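Local coordinates for sensor protein dcuS (Escherichia coli, PDB 3BY8) that senses C4-dicarboxylates such as fumarate through its periplasmic domain and, as a membrane-bound histidine kinase, activates the response regulator DcuR by phosphorylation, at residues 11-16 with 131-136; 18-23 with 54-59; 58-61 with 67-70; 87-92 with 108-113. All coordinates share one frame; numbering follows the deposited sequence.

Contact 1: 11-16 with 131-136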
loop_
_atom_site.group_PDB
_atom_site.type_symbol
_atom_site.label_atom_id
_atom_site.label_comp_id
_atom_site.label_asym_id
_atom_site.label_seq_id
_atom_site.Cartn_x
_atom_site.Cartn_y
_atom_site.Cartn_z
ATOM N N ASP A 11 -2.256 15.861 6.358
ATOM C CA ASP A 11 -2.899 15.725 5.057
ATOM C C ASP A 11 -1.858 15.698 3.954
ATOM O O ASP A 11 -1.989 14.931 3.005
ATOM C CB ASP A 11 -3.874 16.874 4.807
ATOM C CG ASP A 11 -5.149 16.731 5.611
ATOM O OD1 ASP A 11 -6.019 17.622 5.502
ATOM O OD2 ASP A 11 -5.283 15.724 6.344
ATOM N N GLY A 12 -0.840 16.544 4.087
ATOM C CA GLY A 12 0.223 16.606 3.100
ATOM C C GLY A 12 0.888 15.255 2.971
ATOM O O GLY A 12 1.116 14.769 1.863
ATOM N N LEU A 13 1.180 14.635 4.107
ATOM C CA LEU A 13 1.832 13.338 4.117
ATOM C C LEU A 13 0.948 12.259 3.510
ATOM O O LEU A 13 1.416 11.437 2.714
ATOM C CB LEU A 13 2.228 12.960 5.552
ATOM C CG LEU A 13 3.354 13.838 6.112
ATOM C CD1 LEU A 13 3.475 13.637 7.615
ATOM C CD2 LEU A 13 4.667 13.486 5.404
ATOM N N ALA A 14 -0.330 12.263 3.866
ATOM C CA ALA A 14 -1.249 11.285 3.328
ATOM C C ALA A 14 -1.374 11.477 1.811
ATOM O O ALA A 14 -1.427 10.505 1.077
ATOM C CB ALA A 14 -2.608 11.413 4.007
ATOM N N ASN A 15 -1.418 12.724 1.340
ATOM C CA ASN A 15 -1.551 12.966 -0.101
ATOM C C ASN A 15 -0.305 12.502 -0.837
ATOM O O ASN A 15 -0.406 11.994 -1.952
ATOM C CB ASN A 15 -1.778 14.450 -0.396
ATOM C CG ASN A 15 -3.131 14.936 0.085
ATOM O OD1 ASN A 15 -4.089 14.164 0.163
ATOM N ND2 ASN A 15 -3.225 16.222 0.393
ATOM N N LYS A 16 0.861 12.694 -0.235
ATOM C CA LYS A 16 2.075 12.234 -0.899
ATOM C C LYS A 16 2.050 10.727 -0.985
ATOM O O LYS A 16 2.373 10.150 -2.040
ATOM C CB LYS A 16 3.338 12.691 -0.168
ATOM C CG LYS A 16 3.636 14.166 -0.393
ATOM C CD LYS A 16 5.018 14.550 0.098
ATOM C CE LYS A 16 5.164 14.399 1.599
ATOM N NZ LYS A 16 6.500 14.885 2.059
ATOM N N SER A 131 4.839 7.908 14.423
ATOM C CA SER A 131 5.864 8.667 15.139
ATOM C C SER A 131 6.588 9.622 14.206
ATOM O O SER A 131 7.057 10.687 14.625
ATOM C CB SER A 131 6.855 7.717 15.826
ATOM O OG SER A 131 7.496 6.865 14.900
ATOM N N ARG A 132 6.669 9.255 12.933
ATOM C CA ARG A 132 7.325 10.115 11.964
ATOM C C ARG A 132 6.380 11.264 11.616
ATOM O O ARG A 132 6.820 12.356 11.269
ATOM C CB ARG A 132 7.728 9.304 10.728
ATOM C CG ARG A 132 8.531 8.068 11.105
ATOM C CD ARG A 132 9.147 7.378 9.901
ATOM N NE ARG A 132 10.396 8.014 9.492
ATOM C CZ ARG A 132 11.200 7.546 8.539
ATOM N NH1 ARG A 132 10.883 6.434 7.885
ATOM N NH2 ARG A 132 12.329 8.186 8.250
ATOM N N VAL A 133 5.070 11.046 11.741
ATOM C CA VAL A 133 4.135 12.128 11.472
ATOM C C VAL A 133 4.305 13.184 12.566
ATOM O O VAL A 133 4.212 14.383 12.310
ATOM C CB VAL A 133 2.657 11.632 11.442
ATOM C CG1 VAL A 133 1.709 12.814 11.405
ATOM C CG2 VAL A 133 2.431 10.758 10.218
ATOM N N THR A 134 4.550 12.736 13.797
ATOM C CA THR A 134 4.764 13.667 14.905
ATOM C C THR A 134 6.039 14.456 14.642
ATOM O O THR A 134 6.074 15.670 14.819
ATOM C CB THR A 134 4.901 12.926 16.247
ATOM O OG1 THR A 134 3.612 12.475 16.663
ATOM C CG2 THR A 134 5.482 13.841 17.321
ATOM N N GLN A 135 7.080 13.754 14.213
ATOM C CA GLN A 135 8.358 14.396 13.925
ATOM C C GLN A 135 8.209 15.512 12.898
ATOM O O GLN A 135 8.814 16.573 13.039
ATOM C CB GLN A 135 9.358 13.354 13.423
ATOM C CG GLN A 135 9.788 12.349 14.490
ATOM C CD GLN A 135 10.655 11.234 13.931
ATOM O OE1 GLN A 135 11.587 11.482 13.167
ATOM N NE2 GLN A 135 10.355 9.994 14.318
ATOM N N GLN A 136 7.394 15.272 11.872
ATOM C CA GLN A 136 7.164 16.252 10.815
ATOM C C GLN A 136 6.372 17.447 11.315
ATOM O O GLN A 136 6.640 18.591 10.935
ATOM C CB GLN A 136 6.407 15.616 9.649
ATOM C CG GLN A 136 7.150 14.486 8.968
ATOM C CD GLN A 136 8.363 14.966 8.202
ATOM O OE1 GLN A 136 9.286 15.556 8.772
ATOM N NE2 GLN A 136 8.368 14.716 6.895
#
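L13 meets V133 and Q136 without any polar bond between the two segments; the oxygen gripped by two groups, S131 O, lies within the second helix. It takes the regular helical bond from Q135 N at 3.1 Å and a second, weak one from Q135 NE2 at 3.4 Å, whose N-H points poorly (127°). The Q135 side chain thus folds back along its own helix, on a flank that L13 does not touch. The contact itself is carried by one branch of L13. Its CD1 reaches V133 CG2 at 4.0 Å and Q136 CG, also at 4.0 Å, so the methyl rests against two side chains one helical turn apart. The L13 and V133 side chains run antiparallel alongside one another. Q136 comes across the leucine at a slant: its CG, anti to the carbonyl carbon (chi1 -62°), lies against CD1, and a bend at chi2 (-69°) then turns the amide so that Q136 NE2 comes 4.2 Å from L13 CD2. The backbones stay well apart, with L13 CA 7.8 Å from V133 CA. Beyond the contact, R132 sends its guanidinium group to a salt bridge with D55. Here the first and last helices of this periplasmic domain meet in a small apolar patch with a glutamine at its border. Between these segments the join rests on van der Waals packing around one leucine methyl, with no directional bond.

Contact 2: 18-23 with 54-59. With LMR ((2S)-2-hydroxybutanedioic acid), chain B.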
loop_
_atom_site.group_PDB
_atom_site.type_symbol
_atom_site.label_atom_id
_atom_site.label_comp_id
_atom_site.label_asym_id
_atom_site.label_seq_id
_atom_site.Cartn_x
_atom_site.Cartn_y
_atom_site.Cartn_z
ATOM N N LEU A 18 -0.586 8.830 -1.003
ATOM C CA LEU A 18 -1.575 8.453 -1.999
ATOM C C LEU A 18 -1.035 8.600 -3.430
ATOM O O LEU A 18 -1.350 7.791 -4.300
ATOM C CB LEU A 18 -2.869 9.258 -1.829
ATOM C CG LEU A 18 -4.010 8.553 -1.086
ATOM C CD1 LEU A 18 -5.153 9.549 -0.951
ATOM C CD2 LEU A 18 -4.458 7.272 -1.848
ATOM N N ALA A 19 -0.210 9.624 -3.670
ATOM C CA ALA A 19 0.353 9.824 -5.004
ATOM C C ALA A 19 1.259 8.636 -5.339
ATOM O O ALA A 19 1.243 8.123 -6.461
ATOM C CB ALA A 19 1.141 11.125 -5.039
ATOM N N VAL A 20 2.046 8.174 -4.376
ATOM C CA VAL A 20 2.870 6.990 -4.597
ATOM C C VAL A 20 1.982 5.769 -4.880
ATOM O O VAL A 20 2.232 5.024 -5.827
ATOM C CB VAL A 20 3.778 6.696 -3.365
ATOM C CG1 VAL A 20 4.574 5.409 -3.541
ATOM C CG2 VAL A 20 4.720 7.911 -3.118
ATOM N N ALA A 21 0.925 5.590 -4.084
ATOM C CA ALA A 21 0.058 4.429 -4.253
ATOM C C ALA A 21 -0.615 4.428 -5.611
ATOM O O ALA A 21 -0.665 3.405 -6.280
ATOM C CB ALA A 21 -0.968 4.442 -3.153
ATOM N N ARG A 22 -1.103 5.586 -6.038
ATOM C CA ARG A 22 -1.780 5.721 -7.322
ATOM C C ARG A 22 -0.810 5.432 -8.459
ATOM O O ARG A 22 -1.149 4.779 -9.438
ATOM C CB ARG A 22 -2.345 7.135 -7.480
ATOM C CG ARG A 22 -3.530 7.415 -6.563
ATOM C CD ARG A 22 -3.829 8.913 -6.604
ATOM N NE ARG A 22 -5.032 9.242 -5.859
ATOM C CZ ARG A 22 -5.551 10.463 -5.773
ATOM N NH1 ARG A 22 -4.967 11.488 -6.400
ATOM N NH2 ARG A 22 -6.658 10.667 -5.059
ATOM N N THR A 23 0.420 5.907 -8.314
ATOM C CA THR A 23 1.397 5.668 -9.352
ATOM C C THR A 23 1.660 4.171 -9.498
ATOM O O THR A 23 1.654 3.625 -10.625
ATOM C CB THR A 23 2.683 6.418 -9.012
ATOM O OG1 THR A 23 2.398 7.819 -8.938
ATOM C CG2 THR A 23 3.734 6.177 -10.121
ATOM N N ASN A 54 10.563 7.330 -0.891
ATOM C CA ASN A 54 9.502 8.247 -0.499
ATOM C C ASN A 54 9.297 8.322 1.018
ATOM O O ASN A 54 8.304 8.881 1.489
ATOM C CB ASN A 54 8.195 7.863 -1.197
ATOM C CG ASN A 54 8.234 8.125 -2.697
ATOM O OD1 ASN A 54 8.416 7.197 -3.508
ATOM N ND2 ASN A 54 8.061 9.378 -3.077
ATOM N N ASP A 55 10.243 7.738 1.758
ATOM C CA ASP A 55 10.256 7.730 3.222
ATOM C C ASP A 55 8.959 7.186 3.799
ATOM O O ASP A 55 8.260 7.849 4.579
ATOM C CB ASP A 55 10.528 9.145 3.759
ATOM C CG ASP A 55 11.198 9.127 5.130
ATOM O OD1 ASP A 55 11.460 10.216 5.686
ATOM O OD2 ASP A 55 11.466 8.018 5.652
ATOM N N LEU A 56 8.664 5.947 3.423
ATOM C CA LEU A 56 7.444 5.298 3.854
ATOM C C LEU A 56 7.717 4.050 4.697
ATOM O O LEU A 56 8.757 3.399 4.594
ATOM C CB LEU A 56 6.611 4.934 2.612
ATOM C CG LEU A 56 6.262 6.124 1.706
ATOM C CD1 LEU A 56 5.779 5.606 0.346
ATOM C CD2 LEU A 56 5.197 7.007 2.361
ATOM N N LEU A 57 6.745 3.695 5.531
ATOM C CA LEU A 57 6.868 2.528 6.386
ATOM C C LEU A 57 6.636 1.216 5.649
ATOM O O LEU A 57 7.276 0.219 5.906
ATOM C CB LEU A 57 5.864 2.635 7.552
ATOM C CG LEU A 57 5.845 1.445 8.522
ATOM C CD1 LEU A 57 7.109 1.461 9.411
ATOM C CD2 LEU A 57 4.605 1.521 9.421
ATOM N N PHE A 58 5.649 1.201 4.764
ATOM C CA PHE A 58 5.381 -0.009 4.018
ATOM C C PHE A 58 4.593 0.269 2.744
ATOM O O PHE A 58 3.878 1.241 2.654
ATOM C CB PHE A 58 4.562 -1.007 4.862
ATOM C CG PHE A 58 3.104 -0.611 5.090
ATOM C CD1 PHE A 58 2.124 -0.836 4.113
ATOM C CD2 PHE A 58 2.702 -0.085 6.324
ATOM C CE1 PHE A 58 0.768 -0.544 4.371
ATOM C CE2 PHE A 58 1.337 0.206 6.587
ATOM C CZ PHE A 58 0.372 -0.027 5.610
ATOM N N ILE A 59 4.802 -0.600 1.758
ATOM C CA ILE A 59 4.038 -0.558 0.510
ATOM C C ILE A 59 3.603 -1.999 0.284
ATOM O O ILE A 59 4.407 -2.876 -0.048
ATOM C CB ILE A 59 4.865 -0.060 -0.696
ATOM C CG1 ILE A 59 5.259 1.405 -0.493
ATOM C CG2 ILE A 59 4.013 -0.231 -1.965
ATOM C CD1 ILE A 59 5.987 2.010 -1.711
HETATM C C1 LMR B . -0.415 -5.374 6.429
HETATM O O1A LMR B . 0.415 -5.648 5.601
HETATM O O1B LMR B . -1.045 -6.283 7.009
HETATM C C2 LMR B . -0.381 -3.986 6.992
HETATM O O2 LMR B . -1.292 -3.854 8.167
HETATM C C3 LMR B . 1.048 -3.457 7.218
HETATM C C4 LMR B . 1.580 -3.975 8.569
HETATM O O4A LMR B . 1.887 -5.161 8.673
HETATM O O4B LMR B . 1.626 -3.195 9.565
#
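This is a buried apolar contact between the long N-terminal helix 8-25 and the connection that leads from helix 43-53 into the edge strand 58-63. V20 carries the helix side alone, with its two methyls divided between partners. CG1 stands anti to the backbone N (chi1 176°) and meets L56 CD1 tip to tip at 4.1 Å; the same methyl touches I59 CD1, also at 4.1 Å, where the isoleucine passes at about a right angle. CG2 takes the other direction and presses on the side-chain amide of N54, 3.5 Å from N54 CG, at the more exposed border. I126 of strand 120-129 and V50 of helix 43-53 enclose V20 further. One turn on, T23 OG1 donates to A19 O over 2.7 Å, and T23 N reaches that oxygen from the opposite face of the carbonyl plane. The connection is shaped by two backbone motifs: D55, with positive phi, is the C-prime residue of a Schellman motif, and L57 and F58 form a classic beta bulge facing G127. In the strand, I59 turns to the helix, whereas F58 serves the ligand. One face of its ring is covered by the malate, with LMR C3 over the ring centre and 3.7 Å from F58 CE2. A helix on one sheet face and a ligand on the other are typical of the PAS-like Cache sensor fold.

Contact 3: 58-61 with 67-70. With LMR ((2S)-2-hydroxybutanedioic acid), chain B.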
loop_
_atom_site.group_PDB
_atom_site.type_symbol
_atom_site.label_atom_id
_atom_site.label_comp_id
_atom_site.label_asym_id
_atom_site.label_seq_id
_atom_site.Cartn_x
_atom_site.Cartn_y
_atom_site.Cartn_z
ATOM N N PHE A 58 5.649 1.201 4.764
ATOM C CA PHE A 58 5.381 -0.009 4.018
ATOM C C PHE A 58 4.593 0.269 2.744
ATOM O O PHE A 58 3.878 1.241 2.654
ATOM C CB PHE A 58 4.562 -1.007 4.862
ATOM C CG PHE A 58 3.104 -0.611 5.090
ATOM C CD1 PHE A 58 2.124 -0.836 4.113
ATOM C CD2 PHE A 58 2.702 -0.085 6.324
ATOM C CE1 PHE A 58 0.768 -0.544 4.371
ATOM C CE2 PHE A 58 1.337 0.206 6.587
ATOM C CZ PHE A 58 0.372 -0.027 5.610
ATOM N N ILE A 59 4.802 -0.600 1.758
ATOM C CA ILE A 59 4.038 -0.558 0.510
ATOM C C ILE A 59 3.603 -1.999 0.284
ATOM O O ILE A 59 4.407 -2.876 -0.048
ATOM C CB ILE A 59 4.865 -0.060 -0.696
ATOM C CG1 ILE A 59 5.259 1.405 -0.493
ATOM C CG2 ILE A 59 4.013 -0.231 -1.965
ATOM C CD1 ILE A 59 5.987 2.010 -1.711
ATOM N N VAL A 60 2.316 -2.260 0.523
ATOM C CA VAL A 60 1.748 -3.581 0.407
ATOM C C VAL A 60 0.685 -3.655 -0.703
ATOM O O VAL A 60 -0.358 -3.029 -0.622
ATOM C CB VAL A 60 1.098 -3.971 1.761
ATOM C CG1 VAL A 60 0.241 -5.236 1.633
ATOM C CG2 VAL A 60 2.202 -4.175 2.792
ATOM N N VAL A 61 0.976 -4.427 -1.746
ATOM C CA VAL A 61 0.049 -4.622 -2.852
ATOM C C VAL A 61 -0.720 -5.889 -2.541
ATOM O O VAL A 61 -0.115 -6.862 -2.100
ATOM C CB VAL A 61 0.827 -4.854 -4.149
ATOM C CG1 VAL A 61 -0.113 -5.280 -5.282
ATOM C CG2 VAL A 61 1.554 -3.614 -4.501
ATOM N N LEU A 67 -4.813 -10.837 -0.297
ATOM C CA LEU A 67 -3.520 -11.528 -0.171
ATOM C C LEU A 67 -2.388 -10.608 -0.561
ATOM O O LEU A 67 -2.445 -9.970 -1.617
ATOM C CB LEU A 67 -3.439 -12.748 -1.075
ATOM C CG LEU A 67 -4.205 -13.977 -0.669
ATOM C CD1 LEU A 67 -3.671 -15.112 -1.533
ATOM C CD2 LEU A 67 -4.018 -14.277 0.825
ATOM N N ARG A 68 -1.330 -10.571 0.244
ATOM C CA ARG A 68 -0.208 -9.683 -0.021
ATOM C C ARG A 68 0.769 -10.118 -1.089
ATOM O O ARG A 68 1.151 -11.299 -1.138
ATOM C CB ARG A 68 0.615 -9.464 1.247
ATOM C CG ARG A 68 -0.143 -8.974 2.467
ATOM C CD ARG A 68 0.893 -8.560 3.470
ATOM N NE ARG A 68 0.357 -8.292 4.804
ATOM C CZ ARG A 68 0.047 -9.235 5.693
ATOM N NH1 ARG A 68 0.195 -10.528 5.398
ATOM N NH2 ARG A 68 -0.362 -8.901 6.910
ATOM N N TYR A 69 1.173 -9.162 -1.921
ATOM C CA TYR A 69 2.179 -9.381 -2.950
ATOM C C TYR A 69 3.510 -8.722 -2.573
ATOM O O TYR A 69 4.519 -8.877 -3.257
ATOM C CB TYR A 69 1.680 -8.857 -4.284
ATOM C CG TYR A 69 0.896 -9.893 -5.017
ATOM C CD1 TYR A 69 -0.317 -10.375 -4.524
ATOM C CD2 TYR A 69 1.400 -10.445 -6.196
ATOM C CE1 TYR A 69 -1.006 -11.384 -5.187
ATOM C CE2 TYR A 69 0.726 -11.441 -6.860
ATOM C CZ TYR A 69 -0.470 -11.909 -6.359
ATOM O OH TYR A 69 -1.126 -12.897 -7.049
ATOM N N SER A 70 3.502 -7.962 -1.480
ATOM C CA SER A 70 4.689 -7.291 -0.983
ATOM C C SER A 70 4.469 -6.911 0.477
ATOM O O SER A 70 3.316 -6.799 0.927
ATOM C CB SER A 70 4.995 -6.027 -1.787
ATOM O OG SER A 70 3.938 -5.077 -1.722
HETATM C C1 LMR B . -0.415 -5.374 6.429
HETATM O O1A LMR B . 0.415 -5.648 5.601
HETATM O O1B LMR B . -1.045 -6.283 7.009
HETATM C C2 LMR B . -0.381 -3.986 6.992
HETATM O O2 LMR B . -1.292 -3.854 8.167
HETATM C C3 LMR B . 1.048 -3.457 7.218
HETATM C C4 LMR B . 1.580 -3.975 8.569
HETATM O O4A LMR B . 1.887 -5.161 8.673
HETATM O O4B LMR B . 1.626 -3.195 9.565
#
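R68 and V60 form part of the malate pocket of this Cache domain, where the edge strand 58-63 meets the loop that follows it. The R68 guanidinium group approaches the C1 carboxylate edge-on and grips both oxygens: NE donates to LMR O1A at 2.8 Å in a nearly straight bond (165°), and NH2 to LMR O1B at 2.7 Å. This paired grip helps to fix the rotation of the carboxylate and probably offsets its charge. V60 CG2 makes a van der Waals contact with LMR O1A at 3.6 Å.

The next shell positions the arginine. Its chain is extended from CG to NE and slants across the valine, with R68 CG 3.8 Å from V60 CG1, while NH1 is held by R76 O. Its backbone bonds to G78 and Q79, which ties the loop to the segment beyond. S70 supplies the stitch to the strand. With OG between the backbone N and the carbonyl carbon (chi1 61°), the hydroxyl donates to I59 O at 2.8 Å and accepts from V61 N at 3.0 Å, bridging successive peptides of the strand. The backbone N and O of S70 are buried and have no partner in the model. V61 and Y69 pack CB against CB at a slant, and the phenol hydroxyl of Y69 is bonded to K36 O. One backbone bond completes the join: Y69 N donates to V61 O over only 2.6 Å at 164°, with the donor nearly in line with the carbonyl bond.

Contact 4: 87-92 with 108-113. With LMR ((2S)-2-hydroxybutanedioic acid), chain B.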
loop_
_atom_site.group_PDB
_atom_site.type_symbol
_atom_site.label_atom_id
_atom_site.label_comp_id
_atom_site.label_asym_id
_atom_site.label_seq_id
_atom_site.Cartn_x
_atom_site.Cartn_y
_atom_site.Cartn_z
ATOM N N LEU A 87 -10.755 -2.593 3.638
ATOM C CA LEU A 87 -12.055 -2.982 3.099
ATOM C C LEU A 87 -12.701 -1.989 2.138
ATOM O O LEU A 87 -13.206 -2.401 1.090
ATOM C CB LEU A 87 -13.010 -3.363 4.242
ATOM C CG LEU A 87 -12.517 -4.559 5.051
ATOM C CD1 LEU A 87 -13.331 -4.657 6.353
ATOM C CD2 LEU A 87 -12.609 -5.830 4.227
ATOM N N LYS A 88 -12.687 -0.695 2.452
ATOM C CA LYS A 88 -13.267 0.264 1.516
ATOM C C LYS A 88 -12.570 0.174 0.141
ATOM O O LYS A 88 -13.210 0.269 -0.904
ATOM C CB LYS A 88 -13.132 1.693 2.063
ATOM C CG LYS A 88 -14.188 2.080 3.090
ATOM C CD LYS A 88 -14.021 3.530 3.558
ATOM C CE LYS A 88 -14.142 4.510 2.406
ATOM N NZ LYS A 88 -14.061 5.944 2.849
ATOM N N ALA A 89 -11.250 -0.012 0.155
ATOM C CA ALA A 89 -10.488 -0.076 -1.076
ATOM C C ALA A 89 -10.794 -1.307 -1.903
ATOM O O ALA A 89 -10.649 -1.256 -3.136
ATOM C CB ALA A 89 -8.989 0.031 -0.769
ATOM N N LEU A 90 -11.250 -2.397 -1.265
ATOM C CA LEU A 90 -11.612 -3.610 -1.990
ATOM C C LEU A 90 -12.975 -3.420 -2.677
ATOM O O LEU A 90 -13.419 -4.311 -3.384
ATOM C CB LEU A 90 -11.647 -4.798 -1.032
ATOM C CG LEU A 90 -10.230 -5.230 -0.637
ATOM C CD1 LEU A 90 -10.340 -6.168 0.562
ATOM C CD2 LEU A 90 -9.519 -5.898 -1.813
ATOM N N ASN A 91 -13.584 -2.249 -2.475
ATOM C CA ASN A 91 -14.858 -1.899 -3.115
ATOM C C ASN A 91 -14.695 -0.679 -4.003
ATOM O O ASN A 91 -15.637 0.078 -4.228
ATOM C CB ASN A 91 -15.931 -1.633 -2.069
ATOM C CG ASN A 91 -16.279 -2.874 -1.283
ATOM O OD1 ASN A 91 -17.092 -3.696 -1.724
ATOM N ND2 ASN A 91 -15.657 -3.045 -0.132
ATOM N N GLY A 92 -13.462 -0.481 -4.481
ATOM C CA GLY A 92 -13.180 0.598 -5.409
ATOM C C GLY A 92 -13.045 2.007 -4.890
ATOM O O GLY A 92 -13.027 2.959 -5.685
ATOM N N ARG A 108 -2.193 5.322 7.201
ATOM C CA ARG A 108 -2.247 4.430 6.051
ATOM C C ARG A 108 -3.220 4.884 4.996
ATOM O O ARG A 108 -4.293 5.370 5.289
ATOM C CB ARG A 108 -2.657 3.049 6.586
ATOM C CG ARG A 108 -1.665 2.502 7.609
ATOM C CD ARG A 108 -2.328 1.725 8.776
ATOM N NE ARG A 108 -3.169 0.590 8.366
ATOM C CZ ARG A 108 -2.787 -0.677 8.375
ATOM N NH1 ARG A 108 -1.564 -1.043 8.750
ATOM N NH2 ARG A 108 -3.684 -1.617 8.078
ATOM N N VAL A 109 -2.818 4.714 3.738
ATOM C CA VAL A 109 -3.647 5.076 2.606
ATOM C C VAL A 109 -3.798 3.878 1.670
ATOM O O VAL A 109 -2.934 2.972 1.601
ATOM C CB VAL A 109 -3.080 6.314 1.819
ATOM C CG1 VAL A 109 -2.863 7.471 2.819
ATOM C CG2 VAL A 109 -1.785 5.984 1.071
ATOM N N PHE A 110 -4.897 3.918 0.920
ATOM C CA PHE A 110 -5.246 2.777 0.064
ATOM C C PHE A 110 -5.861 3.260 -1.220
ATOM O O PHE A 110 -6.679 4.182 -1.214
ATOM C CB PHE A 110 -6.332 1.895 0.757
ATOM C CG PHE A 110 -5.922 1.352 2.086
ATOM C CD1 PHE A 110 -5.966 2.164 3.230
ATOM C CD2 PHE A 110 -5.489 0.030 2.212
ATOM C CE1 PHE A 110 -5.578 1.646 4.483
ATOM C CE2 PHE A 110 -5.113 -0.476 3.447
ATOM C CZ PHE A 110 -5.158 0.332 4.590
ATOM N N THR A 111 -5.496 2.620 -2.329
ATOM C CA THR A 111 -6.110 2.950 -3.609
ATOM C C THR A 111 -6.288 1.659 -4.432
ATOM O O THR A 111 -5.479 0.738 -4.350
ATOM C CB THR A 111 -5.272 4.030 -4.383
ATOM O OG1 THR A 111 -6.099 4.645 -5.380
ATOM C CG2 THR A 111 -4.038 3.404 -5.070
ATOM N N PRO A 112 -7.364 1.579 -5.236
ATOM C CA PRO A 112 -7.578 0.368 -6.031
ATOM C C PRO A 112 -6.673 0.221 -7.245
ATOM O O PRO A 112 -6.201 1.242 -7.795
ATOM C CB PRO A 112 -9.071 0.441 -6.411
ATOM C CG PRO A 112 -9.386 1.913 -6.369
ATOM C CD PRO A 112 -8.508 2.508 -5.288
ATOM N N ILE A 113 -6.439 -1.022 -7.667
ATOM C CA ILE A 113 -5.647 -1.356 -8.861
ATOM C C ILE A 113 -6.676 -1.903 -9.872
ATOM O O ILE A 113 -7.474 -2.806 -9.529
ATOM C CB ILE A 113 -4.615 -2.459 -8.583
ATOM C CG1 ILE A 113 -3.652 -2.003 -7.478
ATOM C CG2 ILE A 113 -3.796 -2.759 -9.878
ATOM C CD1 ILE A 113 -2.650 -3.054 -7.050
HETATM C C1 LMR B . -0.415 -5.374 6.429
HETATM O O1A LMR B . 0.415 -5.648 5.601
HETATM O O1B LMR B . -1.045 -6.283 7.009
HETATM C C2 LMR B . -0.381 -3.986 6.992
HETATM O O2 LMR B . -1.292 -3.854 8.167
HETATM C C3 LMR B . 1.048 -3.457 7.218
HETATM C C4 LMR B . 1.580 -3.975 8.569
HETATM O O4A LMR B . 1.887 -5.161 8.673
HETATM O O4B LMR B . 1.626 -3.195 9.565
#
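A89 and F110 make the tight part of this contact, CB against CB at 3.6 Å, where the turn after the pocket residues F81 and K82 sits on strand 106-114. The A89 methyl rests directly on the base of the F110 side chain, and the F110 ring, which lies obliquely to that methyl, also touches D85, I86 and A125. P112, two residues along on the same face of the strand, packs more loosely. Its CB is 4.0 Å from A89 O and its CG 3.8 Å from G92 O, so the ring meets backbone oxygens and no side chain of the turn. A89 O itself takes a hydrogen bond from Q120 NE2. G92, at positive phi (78°), sets its carbonyl oxygen against P112 CG.

The solvent side is the outer flank of the turn: L87 and N91 point away from the strand and are exposed, and the end of K88 leads away too. There N91 ND2 donates to L87 O at 2.8 Å, a bond bent to 135° with the donor above the carbonyl plane, so the turn is tied to itself. No hydrogen bond joins the turn segment to the strand segment.

Nearer the start of the strand, R108 bends at chi2 and chi3 to bring its guanidinium group edge-on to the malate hydroxyl: NH1 lies 2.9 Å from LMR O2 and NH2 3.3 Å from the same oxygen. A salt bridge from NE to D85 and a bond from NH2 to K82 O hold the group in place. A central sheet strand that sends an arginine to the ligand while this turn packs along it marks the dicarboxylate site of this Cache domain.

How the contacts relate
From the N terminus, helix 8-25 supplies the first segments of contacts 1 and 2. Contact 2 closes on residues 54-59 after two short helices, bringing the edge strand beside the first helix. Contact 3 starts on that stretch, sharing F58 and I59, and closes a tight loop at 67-70. Contact 4 follows in series, joining the turn 87-92 to strand 106-114. Contact 1 closes last, at 131-136, so the other three nest inside its loop and none cross. Contacts 2, 3 and 4 all reach the malate and the same antiparallel sheet; F58 packs on R108 there. Contact 1 ties the terminal helices together, with the side chain of V133 about 14 Å from the ligand.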